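Local coordinates for carbonic anhydrase (Coccomyxa sp. PA, PDB 3UCJ), which probably catalyses the reversible hydration of carbon dioxide to hydrogencarbonate with one zinc ion per subunit, and is held here with the sulfonamide inhibitor acetazolamide, at residues 50-55 with 186-191; 68-73 with 124-129; 73-78 with 163-168; 107-112 with 152-157. All blocks are in the same frame, centred on the assembly; numbering follows the deposited sequence.

Contacts 1, 2 and 4 lie round the zinc site of a beta-class carbonic anhydrase, and contact 3 lies farther out. Contacts 2 and 4, their centres 11 Å apart, both touch acetazolamide: Val71 of 68-73 beside its ring sulfur, and Gly107, Ala108 and Ala111 along helix 107-114. They meet where Val71 CG1 packs on Ala108 CB at 3.5 Å. Contact 1, whose centre lies 15 Å from that of contact 4, places Arg51 beside the zinc-site residue Asp49. Contact 3 shares Asn73 with contact 2, but its Val75 side chain is about 13 Å from the zinc. Helix 146-167 serves contacts 3 and 4 alike, and contacts 2 and 3 both reach the third subunit.

Contact 1 of 4, residues 50-55 with 186-191; sequences SRVSPA and IVYTPG
Arg51 meets Pro190 with its flat guanidinium group, and Pro190 CG stands 4.0 Å above the centre of one face. The arginine chain leaves with CG anti to the carbonyl carbon (chi1 -67°), and its bend at chi3 (-62°) carries NE and the guanidinium group to the pyrrolidine ring; Arg51 NH1 comes within 3.9 Å of Pro190 CB. Proline suits the place because its apolar ring can lie against the cation without competing for its N-H groups, which are engaged by Asp49 in a salt bridge through NH2, and through NH1 by Asn105 OD1 of the same chain and by Val34 O of the second subunit. The carbonyl O of Arg51 lies 3.5 Å from Tyr188 CE2, oblique to the ring, and takes protons from two waters. One of these also gives a proton to Pro190 O and lies 2.7 Å from Tyr188 OH. Val52 follows, and its two methyls both bear on the CD2 side of the tyrosine: Val52 CG1 is 3.8 Å from Tyr188 CD2 and CG2 4.0 Å from the same carbon. Ser53 then gives its backbone N-H to the second water. A leucine in place of Tyr188 would probably leave the water at Pro190 O without its hydroxyl neighbour and the Val52 methyls without the aromatic ring they pack against. The loop 50-55, running into helix 54-57, lies against the end of strand 182-189, which is paired between strands 97-103 and 194-202; His103 of strand 97-103 touches Arg51, Val52 and Pro190.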
# COMPACT_ATOMS: atom_id res chain seq x y z
N SER A 50 -12.55 3.38 -19.48
CA SER A 50 -12.43 2.85 -20.84
C SER A 50 -12.64 3.88 -21.95
O SER A 50 -12.35 3.56 -23.10
CB SER A 50 -13.41 1.68 -21.05
OG SER A 50 -14.77 2.16 -21.01
N ARG A 51 -13.12 5.07 -21.60
CA ARG A 51 -13.41 6.07 -22.63
C ARG A 51 -12.26 7.02 -22.85
O ARG A 51 -12.38 7.98 -23.67
CB ARG A 51 -14.67 6.81 -22.26
CG ARG A 51 -15.82 5.90 -22.31
CD ARG A 51 -17.04 6.55 -21.62
NE ARG A 51 -16.82 6.83 -20.18
CZ ARG A 51 -17.63 7.60 -19.44
NH1 ARG A 51 -18.71 8.24 -20.00
NH2 ARG A 51 -17.31 7.83 -18.15
N VAL A 52 -11.17 6.81 -22.10
CA VAL A 52 -10.14 7.85 -22.01
C VAL A 52 -8.73 7.28 -22.29
O VAL A 52 -7.97 6.93 -21.33
CB VAL A 52 -10.12 8.55 -20.61
CG1 VAL A 52 -9.27 9.84 -20.64
CG2 VAL A 52 -11.60 8.82 -20.10
N SER A 53 -8.35 7.25 -23.58
CA SER A 53 -7.05 6.65 -23.97
C SER A 53 -6.01 7.74 -24.36
O SER A 53 -6.19 8.39 -25.41
CB SER A 53 -7.29 5.70 -25.12
OG SER A 53 -6.04 5.30 -25.64
N PRO A 54 -4.95 7.93 -23.56
CA PRO A 54 -4.15 9.12 -23.75
C PRO A 54 -3.44 9.12 -25.13
O PRO A 54 -3.39 10.19 -25.80
CB PRO A 54 -3.12 9.04 -22.61
CG PRO A 54 -3.27 7.73 -22.00
CD PRO A 54 -4.67 7.28 -22.26
N ALA A 55 -2.92 7.97 -25.57
CA ALA A 55 -2.19 8.02 -26.86
C ALA A 55 -3.13 8.29 -28.05
O ALA A 55 -2.81 9.12 -28.91
CB ALA A 55 -1.28 6.79 -27.10
N ILE A 186 -5.19 19.00 -16.65
CA ILE A 186 -6.10 18.99 -17.79
C ILE A 186 -7.31 18.11 -17.51
O ILE A 186 -7.33 17.29 -16.52
CB ILE A 186 -5.40 18.52 -19.07
CG1 ILE A 186 -4.73 17.12 -18.86
CG2 ILE A 186 -4.34 19.47 -19.47
CD1 ILE A 186 -4.29 16.42 -20.22
N VAL A 187 -8.35 18.26 -18.34
CA VAL A 187 -9.57 17.48 -18.14
C VAL A 187 -10.14 17.07 -19.52
O VAL A 187 -10.00 17.84 -20.50
CB VAL A 187 -10.60 18.29 -17.29
CG1 VAL A 187 -11.05 19.58 -18.05
CG2 VAL A 187 -11.75 17.41 -16.96
N TYR A 188 -10.66 15.87 -19.65
CA TYR A 188 -11.19 15.37 -20.89
C TYR A 188 -12.71 15.17 -20.82
O TYR A 188 -13.22 14.72 -19.80
CB TYR A 188 -10.51 14.04 -21.16
CG TYR A 188 -10.95 13.26 -22.34
CD1 TYR A 188 -10.52 13.60 -23.63
CD2 TYR A 188 -11.79 12.17 -22.19
CE1 TYR A 188 -10.85 12.88 -24.71
CE2 TYR A 188 -12.15 11.42 -23.29
CZ TYR A 188 -11.67 11.81 -24.56
OH TYR A 188 -11.99 11.09 -25.65
N THR A 189 -13.39 15.38 -21.94
CA THR A 189 -14.87 15.13 -22.02
C THR A 189 -15.16 13.91 -22.86
O THR A 189 -14.93 13.93 -24.07
CB THR A 189 -15.61 16.37 -22.56
OG1 THR A 189 -15.27 17.47 -21.72
CG2 THR A 189 -17.13 16.12 -22.51
N PRO A 190 -15.56 12.77 -22.24
CA PRO A 190 -15.69 11.58 -23.02
C PRO A 190 -16.65 11.82 -24.20
O PRO A 190 -16.44 11.24 -25.28
CB PRO A 190 -16.32 10.56 -22.04
CG PRO A 190 -15.75 10.99 -20.72
CD PRO A 190 -15.67 12.49 -20.78
N GLY A 191 -17.71 12.62 -23.98
CA GLY A 191 -18.78 12.72 -24.97
C GLY A 191 -18.45 13.63 -26.14
O GLY A 191 -19.24 13.67 -27.09
O HOH W 1 -10.16 8.34 -25.59
O HOH W 2 -14.17 9.47 -25.33

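Contact 2 of 4, residues 68-73 with 124-129. With AZM (5-acetamido-1,3,4-thiadiazole-2-sulfonamide), chain D.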
# COMPACT_ATOMS: atom_id res chain seq x y z
N GLN A 68 0.38 6.06 -16.41
CA GLN A 68 -0.25 5.50 -15.24
C GLN A 68 -1.76 5.75 -15.33
O GLN A 68 -2.16 6.84 -15.55
CB GLN A 68 0.31 6.13 -13.98
CG GLN A 68 -0.62 6.19 -12.80
CD GLN A 68 -0.71 4.92 -11.99
OE1 GLN A 68 -1.46 4.85 -11.06
NE2 GLN A 68 0.08 3.96 -12.32
N ARG A 69 -2.57 4.72 -15.15
CA ARG A 69 -4.02 4.98 -15.18
C ARG A 69 -4.59 4.17 -14.02
O ARG A 69 -4.23 3.03 -13.83
CB ARG A 69 -4.63 4.46 -16.50
CG ARG A 69 -4.42 5.53 -17.63
CD ARG A 69 -4.93 4.90 -18.93
NE ARG A 69 -6.41 4.71 -18.96
CZ ARG A 69 -7.07 4.32 -20.03
NH1 ARG A 69 -6.45 4.02 -21.20
NH2 ARG A 69 -8.36 4.17 -19.93
N ASN A 70 -5.36 4.87 -13.19
CA ASN A 70 -6.01 4.18 -12.03
C ASN A 70 -7.40 4.78 -11.85
O ASN A 70 -7.74 5.78 -12.49
CB ASN A 70 -5.11 4.37 -10.75
CG ASN A 70 -5.01 5.84 -10.31
OD1 ASN A 70 -6.00 6.53 -10.00
ND2 ASN A 70 -3.77 6.33 -10.21
N VAL A 71 -8.19 4.16 -10.99
CA VAL A 71 -9.56 4.71 -10.77
C VAL A 71 -9.56 6.08 -10.13
O VAL A 71 -9.10 6.30 -8.97
CB VAL A 71 -10.38 3.65 -9.89
CG1 VAL A 71 -11.64 4.36 -9.28
CG2 VAL A 71 -10.64 2.35 -10.68
N GLY A 72 -10.08 7.08 -10.87
CA GLY A 72 -10.02 8.44 -10.36
C GLY A 72 -8.73 9.24 -10.56
O GLY A 72 -8.66 10.32 -10.07
N ASN A 73 -7.69 8.73 -11.26
CA ASN A 73 -6.53 9.51 -11.53
C ASN A 73 -5.91 10.14 -10.29
O ASN A 73 -5.59 11.32 -10.21
CB ASN A 73 -6.73 10.52 -12.72
CG ASN A 73 -7.90 11.50 -12.56
OD1 ASN A 73 -9.00 11.28 -13.12
ND2 ASN A 73 -7.64 12.63 -11.94
N ASN A 124 -14.02 1.37 -2.58
CA ASN A 124 -14.43 2.38 -1.62
C ASN A 124 -13.15 2.85 -0.77
O ASN A 124 -13.01 4.01 -0.46
CB ASN A 124 -15.49 1.84 -0.62
CG ASN A 124 -15.88 2.94 0.38
OD1 ASN A 124 -16.35 4.03 0.02
ND2 ASN A 124 -15.58 2.68 1.63
N LEU A 125 -12.29 1.92 -0.46
CA LEU A 125 -11.01 2.31 0.25
C LEU A 125 -10.22 3.23 -0.68
O LEU A 125 -9.79 4.31 -0.29
CB LEU A 125 -10.11 1.10 0.59
CG LEU A 125 -10.77 -0.04 1.45
CD1 LEU A 125 -9.77 -1.21 1.74
CD2 LEU A 125 -11.25 0.63 2.72
N TRP A 126 -10.08 2.77 -1.92
CA TRP A 126 -9.30 3.54 -2.92
C TRP A 126 -9.70 4.97 -3.09
O TRP A 126 -8.85 5.89 -3.21
CB TRP A 126 -9.27 2.74 -4.27
CG TRP A 126 -8.47 3.44 -5.33
CD1 TRP A 126 -8.96 4.17 -6.38
CD2 TRP A 126 -7.02 3.60 -5.36
NE1 TRP A 126 -7.92 4.71 -7.08
CE2 TRP A 126 -6.72 4.40 -6.49
CE3 TRP A 126 -5.94 3.13 -4.55
CZ2 TRP A 126 -5.39 4.76 -6.86
CZ3 TRP A 126 -4.58 3.56 -4.91
CH2 TRP A 126 -4.35 4.35 -6.08
N ILE A 127 -11.02 5.24 -3.22
CA ILE A 127 -11.42 6.58 -3.45
C ILE A 127 -11.50 7.44 -2.21
O ILE A 127 -11.98 8.58 -2.28
CB ILE A 127 -12.86 6.58 -4.24
CG1 ILE A 127 -13.90 6.00 -3.26
CG2 ILE A 127 -12.67 5.80 -5.55
CD1 ILE A 127 -15.40 6.20 -3.88
N SER A 128 -10.91 7.01 -1.08
CA SER A 128 -10.85 7.85 0.09
C SER A 128 -10.21 9.20 -0.27
O SER A 128 -10.60 10.24 0.26
CB SER A 128 -10.07 7.19 1.29
OG SER A 128 -10.68 5.94 1.65
N ASP A 129 -9.26 9.20 -1.23
CA ASP A 129 -8.61 10.47 -1.52
C ASP A 129 -9.65 11.47 -2.05
O ASP A 129 -9.47 12.71 -1.84
CB ASP A 129 -7.52 10.36 -2.67
CG ASP A 129 -6.41 9.31 -2.37
OD1 ASP A 129 -5.35 9.35 -3.06
OD2 ASP A 129 -6.60 8.33 -1.64
C1 AZM D . -15.49 4.86 -12.52
C2 AZM D . -16.76 4.19 -10.58
C3 AZM D . -16.67 3.60 -8.27
C4 AZM D . -17.35 2.87 -7.13
N1 AZM D . -14.30 6.76 -14.16
N2 AZM D . -17.55 4.58 -11.65
N3 AZM D . -16.78 4.99 -12.86
N4 AZM D . -17.41 3.91 -9.34
O1 AZM D . -14.15 4.32 -14.70
O2 AZM D . -13.09 5.29 -12.76
O3 AZM D . -15.45 3.91 -8.26
S1 AZM D . -14.26 5.25 -13.70
S2 AZM D . -15.09 4.22 -10.91
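Trp126 gives its indole N-H to the carbonyl O of Val71, NE1 to O 2.7 Å, with an N-H...O angle of 147°. The acceptor lies almost in the ring plane, and the donor sits in the carbonyl plane on a lone pair of the oxygen. Reaching it depends on the first torsion of the tryptophan: CG stands opposite its own backbone N (chi1 -178°), which carries the indole off the helix end toward the turn 70-73. The same edge meets Asn70, whose CG is 3.6 Å from Trp126 CZ2, the amide turned 74° from the ring. Asn70 takes the crowded torsion, CG between its backbone N and carbonyl carbon, and its ND2 bonds almost straight to Gln68 OE1 at 2.9 Å, while OD1 accepts from Leu74 N; both bonds fix the amide against rotation. Val71 packs CB against Trp126 CD1 at 3.8 Å. Its CG1 reaches Ile127 CG2 at 4.1 Å and the thiadiazole sulfur S2 of acetazolamide at 3.8 Å, a compact branched group serving protein and ligand alike. A phenylalanine at Trp126 would probably leave the Val71 carbonyl without its indole donor and open a gap beside the Asn70 amide. Gly72 fits the third position of the type II turn from Asn70 to Asn73, where a side chain would press on the preceding carbonyl. The turn begins at the last residue of strand 65-70, and its Val71 and Gly72 help form the acetazolamide pocket beside the zinc of this beta-carbonic anhydrase.

Contact 3 of 4, residues 73-78 with 163-168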
# COMPACT_ATOMS: atom_id res chain seq x y z
N ASN A 73 -7.69 8.73 -11.26
CA ASN A 73 -6.53 9.51 -11.53
C ASN A 73 -5.91 10.14 -10.29
O ASN A 73 -5.59 11.32 -10.21
CB ASN A 73 -6.73 10.52 -12.72
CG ASN A 73 -7.90 11.50 -12.56
OD1 ASN A 73 -9.00 11.28 -13.12
ND2 ASN A 73 -7.64 12.63 -11.94
N LEU A 74 -5.70 9.30 -9.30
CA LEU A 74 -5.28 9.77 -8.01
C LEU A 74 -3.73 9.60 -7.88
O LEU A 74 -3.18 8.65 -8.37
CB LEU A 74 -5.86 8.84 -6.95
CG LEU A 74 -7.43 8.88 -6.94
CD1 LEU A 74 -7.81 8.08 -5.72
CD2 LEU A 74 -7.98 10.30 -6.66
N VAL A 75 -3.14 10.48 -7.11
CA VAL A 75 -1.67 10.47 -6.88
C VAL A 75 -1.45 10.59 -5.39
O VAL A 75 -1.78 11.62 -4.76
CB VAL A 75 -1.05 11.71 -7.60
CG1 VAL A 75 0.51 11.83 -7.30
CG2 VAL A 75 -1.35 11.65 -9.06
N SER A 76 -0.83 9.56 -4.77
CA SER A 76 -0.51 9.68 -3.41
C SER A 76 0.96 9.25 -3.24
O SER A 76 1.38 8.27 -3.86
CB SER A 76 -1.33 8.59 -2.62
OG SER A 76 -0.85 8.54 -1.28
N ASN A 77 1.66 9.91 -2.29
CA ASN A 77 3.07 9.55 -1.96
C ASN A 77 3.15 8.16 -1.39
O ASN A 77 4.21 7.47 -1.51
CB ASN A 77 3.56 10.47 -0.86
CG ASN A 77 3.81 11.94 -1.33
OD1 ASN A 77 3.90 12.25 -2.53
ND2 ASN A 77 3.92 12.81 -0.35
N LYS A 78 1.98 7.68 -0.89
CA LYS A 78 1.99 6.34 -0.31
C LYS A 78 1.49 5.27 -1.22
O LYS A 78 1.27 4.15 -0.76
CB LYS A 78 1.25 6.40 1.02
CG LYS A 78 2.06 7.25 2.03
CD LYS A 78 1.36 7.65 3.33
CE LYS A 78 1.09 6.37 4.27
NZ LYS A 78 0.83 6.79 5.73
N PHE A 163 -1.48 19.33 -7.40
CA PHE A 163 -0.69 19.70 -6.22
C PHE A 163 0.10 18.50 -5.68
O PHE A 163 1.32 18.60 -5.31
CB PHE A 163 -1.66 20.23 -5.08
CG PHE A 163 -0.92 20.68 -3.84
CD1 PHE A 163 -0.66 22.06 -3.67
CD2 PHE A 163 -0.56 19.79 -2.82
CE1 PHE A 163 -0.02 22.54 -2.54
CE2 PHE A 163 0.14 20.26 -1.63
CZ PHE A 163 0.42 21.65 -1.51
N ASN A 164 -0.57 17.34 -5.65
CA ASN A 164 0.16 16.16 -5.13
C ASN A 164 1.40 15.81 -5.99
O ASN A 164 2.43 15.42 -5.44
CB ASN A 164 -0.79 14.93 -5.08
CG ASN A 164 -1.80 15.09 -3.91
OD1 ASN A 164 -1.53 15.88 -3.02
ND2 ASN A 164 -2.99 14.49 -4.01
N VAL A 165 1.27 15.94 -7.29
CA VAL A 165 2.42 15.64 -8.19
C VAL A 165 3.51 16.72 -7.87
O VAL A 165 4.70 16.37 -7.62
CB VAL A 165 1.99 15.68 -9.65
CG1 VAL A 165 3.25 15.77 -10.67
CG2 VAL A 165 1.10 14.45 -10.05
N CYS A 166 3.14 18.00 -7.82
CA CYS A 166 4.13 19.02 -7.48
C CYS A 166 4.80 18.87 -6.12
O CYS A 166 6.02 19.15 -5.97
CB CYS A 166 3.56 20.46 -7.59
SG CYS A 166 3.01 20.82 -9.25
N ALA A 167 4.05 18.40 -5.12
CA ALA A 167 4.57 18.19 -3.78
C ALA A 167 5.25 16.83 -3.57
O ALA A 167 5.78 16.57 -2.48
CB ALA A 167 3.38 18.26 -2.78
N SER A 168 5.26 16.00 -4.58
CA SER A 168 5.82 14.69 -4.44
C SER A 168 7.31 14.76 -4.21
O SER A 168 7.97 15.67 -4.75
CB SER A 168 5.57 13.81 -5.62
OG SER A 168 6.19 14.23 -6.89
O HOH W 3 4.31 16.11 -0.05
O HOH W 4 2.25 14.32 -3.02
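Val75 lies against Asn164 and Val165 where the loop after strand 65-70 crosses the last turns of helix 146-167, a loop-on-helix packing in the alpha/beta fold of beta-carbonic anhydrases. Followed outward, its side chain meets the helix atom by atom. Val75 CB is 4.1 Å from Asn164 CB. Val75 CG1, set anti to the backbone N (chi1 176°), touches Val165 CG2 at 3.8 Å and also approaches Asn164 CB. Val75 CG2, the other branch, rests on the same Val165 methyl at 3.9 Å. The short branched chains of Val75 and Val165 cross obliquely and bring methyl against methyl, and Cys82 and Met83 of helix 80-92 also touch Val75.

The remaining partners are mostly polar side chains. Asn164 lies alongside Val75, and its ND2 bonds to Gln161 OE1. Asn77 reaches the helix end through water: its OD1 takes one proton from a water that gives another to Asn164 O. An asparagine serves here because its amide faces two ways, OD1 to that water and ND2 to Ser128 OG of the third subunit. Ser168 stands at the N-cap of helix 169-176, and its OG bonds both to Val171 N and, at 2.7 Å, to Val165 O. Beside it the Asn77 oxygen OD1 comes to 3.6 Å from Ser168 CA.

Contact 4 of 4, residues 107-112 with 152-157. With AZM (5-acetamido-1,3,4-thiadiazole-2-sulfonamide), chain D.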
# COMPACT_ATOMS: atom_id res chain seq x y z
N GLY A 107 -17.08 8.36 -12.87
CA GLY A 107 -17.76 7.66 -11.84
C GLY A 107 -17.00 7.56 -10.53
O GLY A 107 -17.65 7.43 -9.47
N ALA A 108 -15.67 7.65 -10.56
CA ALA A 108 -14.96 7.59 -9.28
C ALA A 108 -15.22 8.87 -8.54
O ALA A 108 -15.34 8.86 -7.31
CB ALA A 108 -13.37 7.41 -9.53
N CYS A 109 -15.25 10.01 -9.26
CA CYS A 109 -15.53 11.26 -8.61
C CYS A 109 -16.97 11.32 -8.10
O CYS A 109 -17.21 11.92 -7.05
CB CYS A 109 -15.32 12.46 -9.55
SG CYS A 109 -13.48 12.71 -9.77
N LYS A 110 -17.89 10.72 -8.83
CA LYS A 110 -19.28 10.72 -8.39
C LYS A 110 -19.41 9.87 -7.15
O LYS A 110 -20.04 10.32 -6.20
CB LYS A 110 -20.21 10.20 -9.50
CG LYS A 110 -21.69 10.06 -9.01
CD LYS A 110 -22.62 9.97 -10.22
CE LYS A 110 -23.99 9.28 -9.87
NZ LYS A 110 -24.93 9.41 -11.03
N ALA A 111 -18.82 8.66 -7.14
CA ALA A 111 -18.85 7.80 -5.96
C ALA A 111 -18.20 8.52 -4.75
O ALA A 111 -18.71 8.45 -3.65
CB ALA A 111 -18.15 6.45 -6.26
N GLY A 112 -17.13 9.29 -5.00
CA GLY A 112 -16.49 10.05 -3.92
C GLY A 112 -17.48 11.06 -3.35
O GLY A 112 -17.47 11.31 -2.14
N LYS A 152 -17.75 19.78 -10.87
CA LYS A 152 -16.88 20.49 -9.99
C LYS A 152 -15.96 19.53 -9.24
O LYS A 152 -14.82 19.81 -9.05
CB LYS A 152 -17.72 21.30 -9.03
CG LYS A 152 -17.00 22.28 -8.22
CD LYS A 152 -16.21 23.17 -9.06
CE LYS A 152 -16.13 24.50 -8.44
NZ LYS A 152 -14.98 25.26 -8.85
N MET A 153 -16.48 18.41 -8.81
CA MET A 153 -15.66 17.43 -8.13
C MET A 153 -14.51 16.96 -9.02
O MET A 153 -13.41 16.87 -8.59
CB MET A 153 -16.50 16.27 -7.66
CG MET A 153 -15.77 15.28 -6.80
SD MET A 153 -15.43 15.86 -5.17
CE MET A 153 -13.70 16.22 -5.22
N VAL A 154 -14.82 16.68 -10.26
CA VAL A 154 -13.80 16.32 -11.23
C VAL A 154 -12.70 17.36 -11.30
O VAL A 154 -11.55 17.06 -11.21
CB VAL A 154 -14.43 16.06 -12.62
CG1 VAL A 154 -13.38 15.98 -13.66
CG2 VAL A 154 -15.21 14.81 -12.60
N GLU A 155 -13.08 18.61 -11.42
CA GLU A 155 -12.15 19.70 -11.49
C GLU A 155 -11.31 19.88 -10.24
O GLU A 155 -10.14 20.12 -10.31
CB GLU A 155 -12.88 20.99 -11.84
CG GLU A 155 -13.48 20.98 -13.20
CD GLU A 155 -14.56 22.04 -13.41
OE1 GLU A 155 -15.25 21.96 -14.42
OE2 GLU A 155 -14.71 22.91 -12.56
N LEU A 156 -11.94 19.81 -9.09
CA LEU A 156 -11.24 19.98 -7.83
C LEU A 156 -10.24 18.84 -7.66
O LEU A 156 -9.15 19.05 -7.10
CB LEU A 156 -12.22 19.95 -6.64
CG LEU A 156 -12.99 21.31 -6.52
CD1 LEU A 156 -14.19 21.10 -5.56
CD2 LEU A 156 -12.06 22.46 -6.17
N ASN A 157 -10.67 17.67 -8.12
CA ASN A 157 -9.80 16.48 -8.00
C ASN A 157 -8.55 16.70 -8.88
O ASN A 157 -7.38 16.52 -8.41
CB ASN A 157 -10.55 15.23 -8.38
CG ASN A 157 -9.69 13.96 -8.09
OD1 ASN A 157 -9.14 13.82 -6.99
ND2 ASN A 157 -9.52 13.14 -9.10
C1 AZM D . -15.49 4.86 -12.52
C2 AZM D . -16.76 4.19 -10.58
C3 AZM D . -16.67 3.60 -8.27
C4 AZM D . -17.35 2.87 -7.13
N1 AZM D . -14.30 6.76 -14.16
N2 AZM D . -17.55 4.58 -11.65
N3 AZM D . -16.78 4.99 -12.86
N4 AZM D . -17.41 3.91 -9.34
O1 AZM D . -14.15 4.32 -14.70
O2 AZM D . -13.09 5.29 -12.76
O3 AZM D . -15.45 3.91 -8.26
S1 AZM D . -14.26 5.25 -13.70
S2 AZM D . -15.09 4.22 -10.91
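Cys109 is the central side chain of this helix-helix contact, directed at helix 146-167 and touched by Met153, Val154 and Asn157. The packing is chiefly apolar. CB of Cys109 lies 3.9 Å from Val154 CG2 and 4.0 Å from Met153 CG, while SG rests against Val154 CA and CG2. With SG anti to the carbonyl carbon (chi1 -74°), the sulfur is carried alongside Val154 toward Asn157. Met153 CG, anti to its backbone N, also comes 3.7 Å from Cys109 O. Cysteine suits the place because its short side chain fits among these three residues, where the axes of segments 107-112 and 152-157 approach to 9.2 Å at 103°.

Among polar groups, Asn157 ND2 sits 4.0 Å from the Cys109 sulfur as packing alone; the amide's bonds go to Gly72 O through ND2 and to Gln161 through OD1.

Ligand contacts lie on another side of helix 107-114. Gly107 CA is only 3.0 Å from N3 of acetazolamide, where a side chain would collide with the thiadiazole ring, and Ala111 CB meets C4 at 3.8 Å. The near-perpendicular crossing thus backs the inhibitor-lining helix that directly follows the zinc ligand Cys106.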